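Local coordinates for glucoamylase (Thermoanaerobacterium thermosaccharolyticum, PDB 1LF6), which hydrolyses terminal alpha-1,4-linked glucose units successively from the non-reducing ends of glucan chains, probably releasing beta-D-glucose, and belongs to glycoside hydrolase family 15, at residues A33-Q38 and S320-W325; I634-W639 and D647-L652. One frame throughout, in Å; residues are numbered along the deposited sequence.

Contact 1 joins the N-terminal and catalytic parts of the chain: residues 33-38 come from the N-terminal beta-sandwich part, just before strand 39-42, and residues 320-325 from a loop of the (alpha/alpha) barrel, between helices 296-306 and 342-355. Contact 2 follows later in the sequence and is local, folding 634-639 against 647-652 in the loop that leads into helix 653-668. Their centres lie about 8 Å apart, and the two touch directly: S650 OG probably bonds to A35 O, and S320 OG to P651 O. Segment 647-652 thus takes part in both the local loop pairing and the junction between domains, beside W325, a probable substrate-binding residue, so the domain junction lies close to the probable active site.

Contact 1: A33-Q38 and S320-W325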
loop_
_atom_site.group_PDB
_atom_site.type_symbol
_atom_site.label_atom_id
_atom_site.label_comp_id
_atom_site.label_asym_id
_atom_site.label_seq_id
_atom_site.Cartn_x
_atom_site.Cartn_y
_atom_site.Cartn_z
ATOM N N ALA A 33 9.537 6.115 -8.066
ATOM C CA ALA A 33 10.461 5.808 -6.979
ATOM C C ALA A 33 10.321 4.381 -6.451
ATOM O O ALA A 33 9.329 3.699 -6.706
ATOM C CB ALA A 33 10.258 6.804 -5.830
ATOM N N SER A 34 11.332 3.940 -5.710
ATOM C CA SER A 34 11.332 2.611 -5.121
ATOM C C SER A 34 10.054 2.431 -4.304
ATOM O O SER A 34 9.633 3.343 -3.582
ATOM C CB SER A 34 12.548 2.439 -4.212
ATOM O OG SER A 34 12.471 1.229 -3.485
ATOM N N ALA A 35 9.445 1.253 -4.417
ATOM C CA ALA A 35 8.211 0.951 -3.703
ATOM C C ALA A 35 8.422 0.642 -2.219
ATOM O O ALA A 35 7.454 0.539 -1.461
ATOM C CB ALA A 35 7.483 -0.206 -4.384
ATOM N N GLN A 36 9.676 0.474 -1.808
ATOM C CA GLN A 36 9.994 0.218 -0.401
ATOM C C GLN A 36 9.939 1.585 0.279
ATOM O O GLN A 36 10.762 2.465 0.008
ATOM C CB GLN A 36 11.390 -0.413 -0.272
ATOM C CG GLN A 36 12.060 -0.246 1.088
ATOM C CD GLN A 36 11.324 -0.932 2.243
ATOM O OE1 GLN A 36 11.720 -0.781 3.398
ATOM N NE2 GLN A 36 10.261 -1.683 1.938
ATOM N N LYS A 37 8.956 1.763 1.156
ATOM C CA LYS A 37 8.778 3.040 1.821
ATOM C C LYS A 37 9.205 3.087 3.276
ATOM O O LYS A 37 8.955 2.158 4.043
ATOM C CB LYS A 37 7.310 3.479 1.711
ATOM C CG LYS A 37 6.772 3.513 0.290
ATOM C CD LYS A 37 7.591 4.435 -0.599
ATOM C CE LYS A 37 6.981 4.535 -1.986
ATOM N NZ LYS A 37 7.821 5.353 -2.915
ATOM N N GLN A 38 9.844 4.192 3.645
ATOM C CA GLN A 38 10.294 4.420 5.017
ATOM C C GLN A 38 9.115 4.945 5.812
ATOM O O GLN A 38 9.091 4.860 7.040
ATOM C CB GLN A 38 11.414 5.461 5.045
ATOM C CG GLN A 38 12.760 4.958 4.575
ATOM C CD GLN A 38 13.772 6.076 4.485
ATOM O OE1 GLN A 38 13.618 6.995 3.684
ATOM N NE2 GLN A 38 14.809 6.012 5.311
ATOM N N SER A 320 -2.089 -0.552 -1.585
ATOM C CA SER A 320 -0.789 -0.061 -1.146
ATOM C C SER A 320 -0.492 1.307 -1.742
ATOM O O SER A 320 -0.729 1.541 -2.929
ATOM C CB SER A 320 0.314 -1.036 -1.553
ATOM O OG SER A 320 1.581 -0.548 -1.138
ATOM N N LEU A 321 0.028 2.212 -0.922
ATOM C CA LEU A 321 0.349 3.543 -1.410
ATOM C C LEU A 321 1.757 3.548 -2.001
ATOM O O LEU A 321 2.605 4.337 -1.603
ATOM C CB LEU A 321 0.240 4.571 -0.276
ATOM C CG LEU A 321 0.157 6.044 -0.699
ATOM C CD1 LEU A 321 -1.054 6.269 -1.603
ATOM C CD2 LEU A 321 0.057 6.919 0.540
ATOM N N SER A 322 2.003 2.647 -2.944
ATOM C CA SER A 322 3.296 2.564 -3.599
ATOM C C SER A 322 3.132 2.047 -5.018
ATOM O O SER A 322 2.044 1.641 -5.418
ATOM C CB SER A 322 4.245 1.640 -2.824
ATOM O OG SER A 322 3.809 0.290 -2.848
ATOM N N ILE A 323 4.223 2.075 -5.773
ATOM C CA ILE A 323 4.239 1.600 -7.147
ATOM C C ILE A 323 5.358 0.568 -7.234
ATOM O O ILE A 323 6.487 0.896 -7.597
ATOM C CB ILE A 323 4.521 2.759 -8.115
ATOM C CG1 ILE A 323 3.441 3.830 -7.947
ATOM C CG2 ILE A 323 4.576 2.246 -9.548
ATOM C CD1 ILE A 323 3.718 5.106 -8.691
ATOM N N PRO A 324 5.055 -0.697 -6.901
ATOM C CA PRO A 324 6.035 -1.788 -6.930
ATOM C C PRO A 324 7.019 -1.758 -8.090
ATOM O O PRO A 324 6.642 -1.547 -9.243
ATOM C CB PRO A 324 5.164 -3.049 -6.918
ATOM C CG PRO A 324 3.842 -2.576 -7.438
ATOM C CD PRO A 324 3.695 -1.237 -6.771
ATOM N N TRP A 325 8.291 -1.964 -7.760
ATOM C CA TRP A 325 9.355 -1.970 -8.751
ATOM C C TRP A 325 9.259 -0.726 -9.628
ATOM O O TRP A 325 9.574 -0.765 -10.821
ATOM C CB TRP A 325 9.257 -3.245 -9.593
ATOM C CG TRP A 325 9.296 -4.486 -8.748
ATOM C CD1 TRP A 325 10.367 -4.965 -8.046
ATOM C CD2 TRP A 325 8.202 -5.372 -8.464
ATOM N NE1 TRP A 325 10.008 -6.089 -7.343
ATOM C CE2 TRP A 325 8.687 -6.364 -7.579
ATOM C CE3 TRP A 325 6.860 -5.424 -8.870
ATOM C CZ2 TRP A 325 7.877 -7.398 -7.092
ATOM C CZ3 TRP A 325 6.053 -6.454 -8.384
ATOM C CH2 TRP A 325 6.566 -7.426 -7.505
HETATM O O HOH W 1 6.576 3.510 -5.368
#
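The ammonium group of K37, whose CE lies 4.1 Å from S322 CB, is gripped from several sides where the N-terminal beta-sandwich meets the (alpha/alpha) barrel. K37 NZ donates to S34 O at 2.8 Å, forms a salt bridge with E61 of strand 58-63, and makes a weak bond to a water. A lysine suits this place because its long chain, turned at CD by chi2 (-58°), runs CE past S322 CB and ends in NZ at the carboxylate of E61. The same water accepts a hydrogen bond from I323 N, 2.8 Å from the water oxygen, and probably donates to A33 O, so it links backbone groups of A33-Q38 and S320-W325, two segments with no direct hydrogen bond between them.

Beside the water, the packing is close. A35 points its methyl group at the opposite loop, where CB sits 3.3 Å from P324 CA and 3.5 Å from I323 O; a small residue fits so tight a meeting of backbones, and A35 has the most surface covered of any residue in this contact. S322 contributes its CB, 3.7 Å from A35 O. Its OG, set between the backbone N and the carbonyl carbon (chi1 66°), donates to S320 OG at 2.9 Å and also receives S650 N. L321, between the two serines, centres an inverse gamma turn. W325, probably a substrate-binding residue, follows P324 with its CB directed away from the A33-Q38 loop, and its indole NE1 is hydrogen-bonded to E583 OE1.

Contact 2: I634-W639 and D647-L652; sequences ISEQVW and DSASPL
E636 and L652 pack with their side chains crossing obliquely, L652 CD2 lying 3.5 Å from E636 CA and touching CB and CG as well. Segments 634-639 and 647-652 belong to the loop of the (alpha/alpha) barrel that leads into helix 653-668, with L652 at its N-cap position. Backbone bonds tie them, from E636 N to A649 O (2.8 Å) and from L652 N to I634 O (3.0 Å). The peptide bond between S650 and P651 is cis, which proline tolerates well.

S648, the other heavily covered residue of 647-652, makes the polar contact. Its OG accepts Q637 N at 3.0 Å through a bent bond (137°) and is also bonded to T646 OG1; a serine is short enough to serve the backbone from so close. Its side chain lies about 4 Å from that of W325, the probable substrate-binding residue.

Glutamate suits position 636, about 9 Å between side chains from the probable proton donor E438, because its methylenes cover leucine while its carboxylate collects donors. Q637 NE2 meets E636 OE2 on the anti side at 2.9 Å. A water bonded to OE2 also accepts A649 N, and OE1 bonds to Y337 OH. With both oxygens engaged, the carboxylate is held against rotation while CB and CG stay against L652.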
loop_
_atom_site.group_PDB
_atom_site.type_symbol
_atom_site.label_atom_id
_atom_site.label_comp_id
_atom_site.label_asym_id
_atom_site.label_seq_id
_atom_site.Cartn_x
_atom_site.Cartn_y
_atom_site.Cartn_z
ATOM N N ILE A 634 5.476 -2.926 6.606
ATOM C CA ILE A 634 5.589 -4.307 6.160
ATOM C C ILE A 634 5.363 -4.368 4.654
ATOM O O ILE A 634 4.366 -3.857 4.134
ATOM C CB ILE A 634 4.541 -5.217 6.856
ATOM C CG1 ILE A 634 4.679 -5.107 8.382
ATOM C CG2 ILE A 634 4.728 -6.666 6.412
ATOM C CD1 ILE A 634 3.606 -5.874 9.158
ATOM N N SER A 635 6.298 -4.997 3.957
ATOM C CA SER A 635 6.195 -5.128 2.514
ATOM C C SER A 635 5.396 -6.369 2.152
ATOM O O SER A 635 5.110 -7.214 2.996
ATOM C CB SER A 635 7.590 -5.226 1.884
ATOM O OG SER A 635 8.213 -6.455 2.223
ATOM N N GLU A 636 5.033 -6.462 0.881
ATOM C CA GLU A 636 4.299 -7.600 0.368
ATOM C C GLU A 636 5.205 -8.833 0.390
ATOM O O GLU A 636 4.762 -9.938 0.714
ATOM C CB GLU A 636 3.861 -7.301 -1.065
ATOM C CG GLU A 636 3.249 -8.472 -1.810
ATOM C CD GLU A 636 2.960 -8.125 -3.253
ATOM O OE1 GLU A 636 1.883 -7.557 -3.522
ATOM O OE2 GLU A 636 3.828 -8.403 -4.111
ATOM N N GLN A 637 6.481 -8.631 0.062
ATOM C CA GLN A 637 7.443 -9.728 0.008
ATOM C C GLN A 637 8.804 -9.414 0.623
ATOM O O GLN A 637 9.234 -8.262 0.633
ATOM C CB GLN A 637 7.670 -10.133 -1.454
ATOM C CG GLN A 637 6.418 -10.534 -2.207
ATOM C CD GLN A 637 6.704 -10.879 -3.654
ATOM O OE1 GLN A 637 7.628 -11.638 -3.951
ATOM N NE2 GLN A 637 5.909 -10.330 -4.561
ATOM N N VAL A 638 9.478 -10.458 1.114
ATOM C CA VAL A 638 10.815 -10.348 1.698
ATOM C C VAL A 638 11.708 -11.456 1.127
ATOM O O VAL A 638 11.215 -12.503 0.696
ATOM C CB VAL A 638 10.800 -10.490 3.251
ATOM C CG1 VAL A 638 9.969 -9.369 3.872
ATOM C CG2 VAL A 638 10.262 -11.857 3.647
ATOM N N TRP A 639 13.021 -11.221 1.128
ATOM C CA TRP A 639 13.990 -12.192 0.610
ATOM C C TRP A 639 14.149 -13.399 1.527
ATOM O O TRP A 639 14.020 -13.284 2.749
ATOM C CB TRP A 639 15.360 -11.531 0.427
ATOM C CG TRP A 639 15.390 -10.453 -0.602
ATOM C CD1 TRP A 639 15.317 -9.107 -0.387
ATOM C CD2 TRP A 639 15.546 -10.627 -2.012
ATOM N NE1 TRP A 639 15.426 -8.431 -1.578
ATOM C CE2 TRP A 639 15.568 -9.341 -2.592
ATOM C CE3 TRP A 639 15.669 -11.747 -2.844
ATOM C CZ2 TRP A 639 15.710 -9.143 -3.967
ATOM C CZ3 TRP A 639 15.810 -11.545 -4.216
ATOM C CH2 TRP A 639 15.829 -10.251 -4.760
ATOM N N ASP A 647 11.715 -5.323 -3.578
ATOM C CA ASP A 647 11.197 -4.046 -4.044
ATOM C C ASP A 647 9.699 -4.146 -4.326
ATOM O O ASP A 647 9.139 -3.366 -5.096
ATOM C CB ASP A 647 11.923 -3.568 -5.301
ATOM C CG ASP A 647 11.898 -2.052 -5.427
ATOM O OD1 ASP A 647 12.680 -1.392 -4.702
ATOM O OD2 ASP A 647 11.083 -1.517 -6.218
ATOM N N SER A 648 9.062 -5.121 -3.691
ATOM C CA SER A 648 7.636 -5.339 -3.852
ATOM C C SER A 648 6.879 -4.197 -3.185
ATOM O O SER A 648 7.473 -3.344 -2.516
ATOM C CB SER A 648 7.241 -6.669 -3.212
ATOM O OG SER A 648 7.622 -6.685 -1.847
ATOM N N ALA A 649 5.566 -4.182 -3.371
ATOM C CA ALA A 649 4.733 -3.148 -2.786
ATOM C C ALA A 649 4.920 -3.058 -1.268
ATOM O O ALA A 649 5.148 -4.061 -0.590
ATOM C CB ALA A 649 3.260 -3.424 -3.112
ATOM N N SER A 650 4.843 -1.834 -0.759
ATOM C CA SER A 650 4.938 -1.565 0.673
ATOM C C SER A 650 4.520 -0.112 0.884
ATOM O O SER A 650 4.889 0.773 0.117
ATOM C CB SER A 650 6.357 -1.772 1.190
ATOM O OG SER A 650 7.134 -0.615 0.967
ATOM N N PRO A 651 3.707 0.146 1.913
ATOM C CA PRO A 651 3.161 -0.869 2.826
ATOM C C PRO A 651 2.053 -1.700 2.182
ATOM O O PRO A 651 1.230 -1.160 1.440
ATOM C CB PRO A 651 2.639 -0.027 3.999
ATOM C CG PRO A 651 2.271 1.281 3.351
ATOM C CD PRO A 651 3.430 1.507 2.398
ATOM N N LEU A 652 2.037 -3.009 2.441
ATOM C CA LEU A 652 0.967 -3.857 1.909
ATOM C C LEU A 652 -0.100 -3.798 2.992
ATOM O O LEU A 652 0.034 -4.418 4.049
ATOM C CB LEU A 652 1.428 -5.309 1.698
ATOM C CG LEU A 652 0.378 -6.231 1.061
ATOM C CD1 LEU A 652 0.076 -5.760 -0.358
ATOM C CD2 LEU A 652 0.868 -7.665 1.026
HETATM O O HOH W 2 4.654 -6.075 -5.234
#